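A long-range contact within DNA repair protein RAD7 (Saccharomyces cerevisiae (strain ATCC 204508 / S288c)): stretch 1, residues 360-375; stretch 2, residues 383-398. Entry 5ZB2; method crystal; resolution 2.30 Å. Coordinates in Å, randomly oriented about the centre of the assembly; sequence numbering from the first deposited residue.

Stretch 1 360-375: DDSVIQMLGEQNPNLT
Stretch 2 383-398: NLVTEKATMRPGLTLI

The contact sets one helix and the loop after it against a largely irregular segment that ends in a strand, and both run in the same sense: CA atoms pair Asp360 with Val385 (4.8 Å), Asp361 with Ala389 (4.9 Å), Gln365 with Thr390 (5.7 Å), Gly368 with Arg392 (6.9 Å) and Thr375 with Leu395 (4.4 Å). Together the stretches bury 818 Å².

The helix spans 361-370. Asp360 precedes it in extended conformation (phi/psi -141/-174), and its p rotamer, with chi2 at 26°, folds the carboxylate back so that OD1 accepts from Val363 N at 3.0 Å, an N-cap. That commitment turns the end of the side chain away from stretch 2, leaving Asp360 CB to pack on Leu384 CB at 4.0 Å.

Asp361 does the opposite. Its CA-to-CB bond points sideways, but the m rotamer (chi2 -29°) brings the carboxylate to the type I turn Thr386-Ala389. Each oxygen has its own donor: Asp361 OD1 accepts from Thr386 N at 3.0 Å and 156°, and Asp361 OD2 from Thr386 OG1 at 2.7 Å. Thr386 supports this two-point grip by adopting p, which places its hydroxyl on the same side as its amide; the same Thr386 OG1 weakly accepts from Lys388 N at 3.3 Å. The turn is closed by Ala389 N to Thr386 O at 3.2 Å, and the small Ala389 CB fits 3.4 Å from Asp361 OD1. Water 1 links the backbones, accepting from Asp361 N (3.2 Å) and donating to Leu384 O (2.9 Å).

One helical turn on, Ile364 points toward stretch 2 with chi1 and chi2 both m, and its CG2 meets Leu397 CD1 at 3.9 Å. Leu397, m,t, starts sideways, yet its end comes nearer to make this apolar contact. Gln365 (t,p, chi3 -23°) also bends inward from a sideways start, bringing OE1 to 3.1 Å from Thr390 CB, with Thr390 in m.

Arg392 is the most heavily covered residue. Its chi1 of 55° and chi2 of 90° curl the chain, then chi3 and chi4 near 180° place the guanidinium among the carbonyls around the helix end. Arg392 NE donates weakly to Gly368 O (3.3 Å, 125°) and Arg392 NH2 weakly to Pro372 O (3.2 Å, 140°); Leu374 O lies 3.1 Å from Arg392 NH2, but at an angle too poor for a bond. The type I turn Asn371-Leu374 presents the carbonyls of Pro372 and Leu374, while Gly368 O comes from the helix, and Asn371 (m, chi2 -91°) ties back to the helix through ND2 to Leu367 O at 3.1 Å. Gly368 CA packs 3.9 Å from Leu395 CD1, although an ideal CB would have room here.

Glycine is called for at 394 instead: at phi/psi 110/-18, within the type II turn Arg392-Leu395, a CB would jam against the preceding carbonyl. Beyond it, Leu395 (t,t) reaches Leu374 CG (t,p) with CD1 at 4.4 Å. Thr396 N then donates to Thr375 O at 3.0 Å and 161°, while Thr396 OG1, in p, adds a weak bond to that same Thr375 O at 3.4 Å.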

# COMPACT_ATOMS: atom_id res chain seq x y z
N ASP A 360 53.62 15.16 -12.28
CA ASP A 360 54.55 14.09 -12.63
C ASP A 360 54.93 13.37 -11.34
O ASP A 360 54.39 13.65 -10.26
CB ASP A 360 55.77 14.63 -13.38
CG ASP A 360 56.58 15.63 -12.57
OD1 ASP A 360 56.55 15.57 -11.32
OD2 ASP A 360 57.28 16.46 -13.19
N ASP A 361 55.88 12.43 -11.45
CA ASP A 361 56.28 11.64 -10.29
C ASP A 361 56.81 12.53 -9.17
O ASP A 361 56.54 12.28 -7.99
CB ASP A 361 57.32 10.60 -10.69
CG ASP A 361 56.78 9.59 -11.68
OD1 ASP A 361 55.56 9.31 -11.64
OD2 ASP A 361 57.58 9.07 -12.49
N SER A 362 57.58 13.56 -9.52
CA SER A 362 58.12 14.46 -8.51
C SER A 362 57.02 15.15 -7.71
O SER A 362 57.19 15.39 -6.51
CB SER A 362 59.03 15.50 -9.17
OG SER A 362 60.11 14.88 -9.84
N VAL A 363 55.90 15.47 -8.36
CA VAL A 363 54.80 16.11 -7.65
C VAL A 363 54.12 15.12 -6.71
O VAL A 363 53.88 15.42 -5.54
CB VAL A 363 53.80 16.71 -8.66
CG1 VAL A 363 52.67 17.43 -7.93
CG2 VAL A 363 54.51 17.67 -9.61
N ILE A 364 53.79 13.93 -7.22
CA ILE A 364 53.20 12.90 -6.37
C ILE A 364 54.11 12.61 -5.19
O ILE A 364 53.64 12.47 -4.05
CB ILE A 364 52.93 11.63 -7.20
CG1 ILE A 364 51.93 11.92 -8.33
CG2 ILE A 364 52.42 10.49 -6.31
CD1 ILE A 364 50.58 12.45 -7.87
N GLN A 365 55.42 12.50 -5.44
CA GLN A 365 56.37 12.29 -4.36
C GLN A 365 56.26 13.39 -3.32
O GLN A 365 56.11 13.13 -2.12
CB GLN A 365 57.79 12.22 -4.93
CG GLN A 365 58.92 12.21 -3.90
CD GLN A 365 58.97 10.92 -3.10
OE1 GLN A 365 57.98 10.21 -2.97
NE2 GLN A 365 60.15 10.62 -2.56
N MET A 366 56.35 14.65 -3.76
CA MET A 366 56.30 15.77 -2.83
C MET A 366 54.98 15.81 -2.07
O MET A 366 54.96 16.04 -0.86
CB MET A 366 56.51 17.08 -3.60
CG MET A 366 56.36 18.34 -2.77
SD MET A 366 56.73 19.83 -3.70
CE MET A 366 55.55 19.72 -5.04
N LEU A 367 53.86 15.58 -2.77
CA LEU A 367 52.56 15.62 -2.11
C LEU A 367 52.44 14.54 -1.04
O LEU A 367 51.90 14.79 0.04
CB LEU A 367 51.44 15.48 -3.14
CG LEU A 367 51.27 16.64 -4.13
CD1 LEU A 367 50.21 16.31 -5.16
CD2 LEU A 367 50.91 17.93 -3.40
N GLY A 368 52.94 13.34 -1.33
CA GLY A 368 52.86 12.27 -0.36
C GLY A 368 53.58 12.58 0.93
O GLY A 368 53.20 12.10 2.00
N GLU A 369 54.63 13.40 0.86
CA GLU A 369 55.41 13.75 2.05
C GLU A 369 54.87 14.98 2.77
O GLU A 369 55.07 15.11 3.98
CB GLU A 369 56.87 13.99 1.67
CG GLU A 369 57.54 12.84 0.91
CD GLU A 369 57.39 11.50 1.61
OE1 GLU A 369 56.31 10.88 1.49
OE2 GLU A 369 58.35 11.07 2.28
N GLN A 370 54.19 15.88 2.06
CA GLN A 370 53.69 17.12 2.65
C GLN A 370 52.27 17.01 3.18
O GLN A 370 51.78 17.97 3.79
CB GLN A 370 53.75 18.25 1.62
CG GLN A 370 55.15 18.70 1.25
CD GLN A 370 55.14 19.89 0.31
OE1 GLN A 370 54.10 20.27 -0.23
NE2 GLN A 370 56.31 20.50 0.12
N ASN A 371 51.59 15.88 2.97
CA ASN A 371 50.19 15.71 3.36
C ASN A 371 50.05 14.38 4.09
O ASN A 371 49.80 13.33 3.47
CB ASN A 371 49.28 15.78 2.14
CG ASN A 371 49.32 17.14 1.46
OD1 ASN A 371 48.52 18.02 1.79
ND2 ASN A 371 50.25 17.33 0.54
N PRO A 372 50.18 14.38 5.42
CA PRO A 372 50.23 13.10 6.15
C PRO A 372 48.97 12.27 6.04
O PRO A 372 49.04 11.04 6.12
CB PRO A 372 50.50 13.54 7.60
CG PRO A 372 49.94 14.92 7.68
CD PRO A 372 50.20 15.54 6.34
N ASN A 373 47.81 12.90 5.87
CA ASN A 373 46.54 12.18 5.82
C ASN A 373 46.02 11.97 4.41
O ASN A 373 44.92 11.45 4.24
CB ASN A 373 45.49 12.92 6.66
CG ASN A 373 45.75 12.81 8.14
OD1 ASN A 373 46.23 11.79 8.63
ND2 ASN A 373 45.43 13.87 8.88
N LEU A 374 46.78 12.36 3.39
CA LEU A 374 46.35 12.15 2.01
C LEU A 374 46.39 10.66 1.69
O LEU A 374 47.42 10.01 1.86
CB LEU A 374 47.25 12.93 1.05
CG LEU A 374 46.85 12.94 -0.43
CD1 LEU A 374 45.43 13.46 -0.62
CD2 LEU A 374 47.82 13.79 -1.22
N THR A 375 45.26 10.12 1.24
CA THR A 375 45.13 8.69 0.98
C THR A 375 44.83 8.34 -0.48
O THR A 375 45.18 7.24 -0.91
CB THR A 375 44.03 8.08 1.86
OG1 THR A 375 42.75 8.57 1.44
CG2 THR A 375 44.26 8.44 3.32
N ASN A 383 49.82 11.60 -18.05
CA ASN A 383 50.68 10.60 -18.69
C ASN A 383 52.08 10.59 -18.11
O ASN A 383 52.76 9.56 -18.14
CB ASN A 383 50.72 10.85 -20.20
CG ASN A 383 49.36 10.76 -20.85
OD1 ASN A 383 48.51 9.96 -20.43
ND2 ASN A 383 49.13 11.57 -21.87
N LEU A 384 52.54 11.72 -17.56
CA LEU A 384 53.89 11.81 -17.01
C LEU A 384 54.02 11.13 -15.65
O LEU A 384 55.11 11.17 -15.06
CB LEU A 384 54.31 13.28 -16.89
CG LEU A 384 54.62 14.06 -18.18
CD1 LEU A 384 55.69 13.36 -19.02
CD2 LEU A 384 53.36 14.31 -19.01
N VAL A 385 52.96 10.51 -15.14
CA VAL A 385 53.04 9.70 -13.93
C VAL A 385 53.27 8.26 -14.33
O VAL A 385 52.43 7.64 -14.99
CB VAL A 385 51.75 9.84 -13.09
CG1 VAL A 385 51.87 9.03 -11.81
CG2 VAL A 385 51.46 11.30 -12.77
N THR A 386 54.42 7.71 -13.94
CA THR A 386 54.84 6.38 -14.34
C THR A 386 54.70 5.40 -13.18
O THR A 386 54.23 5.74 -12.09
CB THR A 386 56.29 6.39 -14.84
OG1 THR A 386 57.17 6.76 -13.77
CG2 THR A 386 56.45 7.38 -15.98
N GLU A 387 55.11 4.15 -13.43
CA GLU A 387 55.11 3.14 -12.38
C GLU A 387 56.06 3.52 -11.25
O GLU A 387 55.84 3.15 -10.09
CB GLU A 387 55.48 1.77 -12.95
CG GLU A 387 56.95 1.59 -13.36
CD GLU A 387 57.30 2.30 -14.65
OE1 GLU A 387 56.42 2.40 -15.53
OE2 GLU A 387 58.46 2.75 -14.79
N LYS A 388 57.12 4.27 -11.57
CA LYS A 388 58.11 4.68 -10.58
C LYS A 388 57.57 5.69 -9.57
O LYS A 388 58.31 6.09 -8.67
CB LYS A 388 59.33 5.27 -11.31
CG LYS A 388 60.58 5.41 -10.46
CD LYS A 388 61.75 5.91 -11.29
CE LYS A 388 63.01 6.07 -10.45
NZ LYS A 388 64.15 6.59 -11.25
N ALA A 389 56.31 6.11 -9.70
CA ALA A 389 55.73 7.05 -8.75
C ALA A 389 55.77 6.49 -7.34
O ALA A 389 55.06 5.53 -7.02
CB ALA A 389 54.29 7.38 -9.15
N THR A 390 56.60 7.09 -6.48
CA THR A 390 56.72 6.63 -5.11
C THR A 390 55.38 6.78 -4.39
O THR A 390 54.72 7.81 -4.48
CB THR A 390 57.80 7.43 -4.38
OG1 THR A 390 59.06 7.25 -5.04
CG2 THR A 390 57.93 6.99 -2.92
N MET A 391 54.99 5.72 -3.67
CA MET A 391 53.73 5.69 -2.92
C MET A 391 54.06 5.17 -1.53
O MET A 391 53.97 3.97 -1.27
CB MET A 391 52.70 4.81 -3.62
CG MET A 391 52.36 5.25 -5.04
SD MET A 391 51.58 3.93 -6.00
CE MET A 391 50.18 3.51 -4.95
N ARG A 392 54.44 6.08 -0.63
CA ARG A 392 54.70 5.70 0.75
C ARG A 392 53.47 5.01 1.34
O ARG A 392 52.36 5.16 0.82
CB ARG A 392 55.09 6.93 1.57
CG ARG A 392 54.09 8.08 1.54
CD ARG A 392 53.05 7.96 2.64
NE ARG A 392 52.05 9.03 2.57
CZ ARG A 392 51.05 9.18 3.43
NH1 ARG A 392 50.90 8.34 4.45
NH2 ARG A 392 50.20 10.18 3.28
N PRO A 393 53.65 4.26 2.42
CA PRO A 393 52.53 3.46 2.95
C PRO A 393 51.29 4.30 3.21
O PRO A 393 51.34 5.33 3.89
CB PRO A 393 53.10 2.89 4.25
CG PRO A 393 54.58 2.88 4.05
CD PRO A 393 54.88 4.08 3.21
N GLY A 394 50.16 3.85 2.66
CA GLY A 394 48.87 4.45 2.91
C GLY A 394 48.28 5.19 1.73
O GLY A 394 47.06 5.43 1.71
N LEU A 395 49.09 5.56 0.74
CA LEU A 395 48.63 6.37 -0.38
C LEU A 395 48.42 5.48 -1.60
O LEU A 395 49.27 4.64 -1.92
CB LEU A 395 49.64 7.47 -0.71
CG LEU A 395 49.16 8.58 -1.64
CD1 LEU A 395 49.91 9.87 -1.34
CD2 LEU A 395 49.34 8.21 -3.11
N THR A 396 47.28 5.66 -2.27
CA THR A 396 46.94 4.91 -3.47
C THR A 396 46.63 5.88 -4.60
O THR A 396 45.97 6.90 -4.39
CB THR A 396 45.74 3.99 -3.22
OG1 THR A 396 44.55 4.78 -3.10
CG2 THR A 396 45.93 3.18 -1.94
N LEU A 397 47.11 5.55 -5.80
CA LEU A 397 46.89 6.36 -6.98
C LEU A 397 45.86 5.68 -7.88
O LEU A 397 46.02 4.51 -8.23
CB LEU A 397 48.19 6.58 -7.75
CG LEU A 397 49.35 7.24 -6.99
CD1 LEU A 397 50.54 7.42 -7.92
CD2 LEU A 397 48.94 8.58 -6.39
N ILE A 398 44.83 6.42 -8.26
CA ILE A 398 43.78 5.93 -9.15
C ILE A 398 43.88 6.69 -10.47
O ILE A 398 44.32 7.84 -10.52
CB ILE A 398 42.38 6.08 -8.52
CG1 ILE A 398 42.11 7.54 -8.13
CG2 ILE A 398 42.25 5.16 -7.31
CD1 ILE A 398 40.76 7.79 -7.48
O HOH W 1 57.69 11.72 -13.97